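Local coordinates for protein dihydropteroate synthase (Xanthomonas albilineans, PDB 6Q62) that probably catalyses the condensation of para-aminobenzoate with 6-hydroxymethyl-7,8-dihydropterin diphosphate to form 7,8-dihydropteroate, the immediate precursor of folate derivatives, at residues D121-A124 with L125-P128. Numbering follows the deposited sequence.
Sequences DVQA and LRQP
Two overlapping beta turns, type I from Asp121 to Ala124 and type I' from Gln123 to Arg126, are tied together by the carboxylate of Asp121 and the carbonyl oxygen of Gln123. Asp121 OD2 accepts from Leu125 N at 2.8 Å, while OD1 takes Gln123 N in an Asx turn. With CG anti to its own backbone N, the carboxylate is set against these two N-H groups, which stand on the same side of its plane, Leu125 N 60° out of it. A water links OD2 to Gln127 N. In the TIM-barrel fold this loop leads from strand 118-121 to helix 130-137, and Val122 within it touches the bound 6-chloroguanine. Gln123 O is gripped twice by Arg126, through N at 3.1 Å, which closes the type I' turn, and through NE at 3.0 Å, the straighter bond at 158°. The two donors approach opposite faces of the carbonyl plane. A bend at chi3 points Arg126 NE at Gln123 O, nearly in the guanidinium plane. Gln123 NE2 sits 3.9 Å above one face of the Arg126 guanidinium, off its centre, with amide and guanidinium planes 20° apart. Arg126 NH2 donates to Met146 O and, through a second water, reaches Val122 O.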
loop_
_atom_site.group_PDB
_atom_site.type_symbol
_atom_site.label_atom_id
_atom_site.label_comp_id
_atom_site.label_asym_id
_atom_site.label_seq_id
_atom_site.Cartn_x
_atom_site.Cartn_y
_atom_site.Cartn_z
ATOM N N ASP A 121 1.175 -26.367 3.958
ATOM C CA ASP A 121 1.285 -27.379 2.912
ATOM C C ASP A 121 0.690 -26.987 1.565
ATOM O O ASP A 121 -0.526 -27.013 1.398
ATOM C CB ASP A 121 0.677 -28.696 3.408
ATOM C CG ASP A 121 0.881 -29.878 2.470
ATOM O OD1 ASP A 121 1.525 -29.702 1.414
ATOM O OD2 ASP A 121 0.398 -30.961 2.788
ATOM N N VAL A 122 1.558 -26.740 0.584
ATOM C CA VAL A 122 1.167 -26.390 -0.777
ATOM C C VAL A 122 0.346 -27.502 -1.446
ATOM O O VAL A 122 -0.388 -27.213 -2.400
ATOM C CB VAL A 122 2.359 -25.932 -1.675
ATOM C CG1 VAL A 122 2.990 -24.643 -1.161
ATOM C CG2 VAL A 122 3.410 -27.038 -1.847
ATOM N N GLN A 123 0.466 -28.753 -0.956
ATOM C CA GLN A 123 -0.277 -29.899 -1.490
ATOM C C GLN A 123 -1.568 -30.213 -0.723
ATOM O O GLN A 123 -2.257 -31.182 -1.062
ATOM C CB GLN A 123 0.638 -31.127 -1.560
ATOM C CG GLN A 123 1.558 -31.072 -2.770
ATOM C CD GLN A 123 0.812 -31.454 -4.035
ATOM O OE1 GLN A 123 0.606 -30.635 -4.936
ATOM N NE2 GLN A 123 0.362 -32.702 -4.118
ATOM N N ALA A 124 -1.937 -29.363 0.286
ATOM C CA ALA A 124 -3.165 -29.520 1.076
ATOM C C ALA A 124 -3.349 -30.973 1.608
ATOM O O ALA A 124 -4.447 -31.536 1.544
ATOM C CB ALA A 124 -4.372 -29.079 0.272
ATOM N N LEU A 125 -2.255 -31.548 2.137
ATOM C CA LEU A 125 -2.174 -32.877 2.767
ATOM C C LEU A 125 -2.464 -34.031 1.818
ATOM O O LEU A 125 -2.845 -35.115 2.271
ATOM C CB LEU A 125 -3.043 -32.964 4.040
ATOM C CG LEU A 125 -2.745 -31.868 5.104
ATOM C CD1 LEU A 125 -3.690 -31.969 6.278
ATOM C CD2 LEU A 125 -1.295 -31.863 5.522
ATOM N N ARG A 126 -2.224 -33.829 0.508
ATOM C CA ARG A 126 -2.452 -34.890 -0.463
ATOM C C ARG A 126 -1.303 -35.882 -0.565
ATOM O O ARG A 126 -1.515 -36.969 -1.127
ATOM C CB ARG A 126 -2.785 -34.304 -1.845
ATOM C CG ARG A 126 -4.175 -33.659 -1.880
ATOM C CD ARG A 126 -4.458 -33.106 -3.249
ATOM N NE ARG A 126 -3.708 -31.878 -3.559
ATOM C CZ ARG A 126 -3.649 -31.363 -4.778
ATOM N NH1 ARG A 126 -4.267 -31.964 -5.791
ATOM N NH2 ARG A 126 -2.987 -30.235 -4.995
ATOM N N GLN A 127 -0.117 -35.555 -0.018
ATOM C CA GLN A 127 1.009 -36.511 -0.037
ATOM C C GLN A 127 0.691 -37.661 0.938
ATOM O O GLN A 127 0.302 -37.412 2.075
ATOM C CB GLN A 127 2.309 -35.794 0.371
ATOM C CG GLN A 127 3.604 -36.580 0.255
ATOM C CD GLN A 127 4.063 -36.911 -1.150
ATOM O OE1 GLN A 127 4.833 -37.852 -1.330
ATOM N NE2 GLN A 127 3.570 -36.228 -2.185
ATOM N N PRO A 128 0.846 -38.939 0.512
ATOM C CA PRO A 128 0.505 -40.051 1.414
ATOM C C PRO A 128 1.235 -39.970 2.757
ATOM O O PRO A 128 2.470 -39.897 2.819
ATOM C CB PRO A 128 0.908 -41.292 0.608
ATOM C CG PRO A 128 0.741 -40.855 -0.836
ATOM C CD PRO A 128 1.234 -39.407 -0.835
HETATM O O HOH W 1 1.131 -33.152 1.445
HETATM O O HOH W 2 -2.723 -28.295 -2.983
#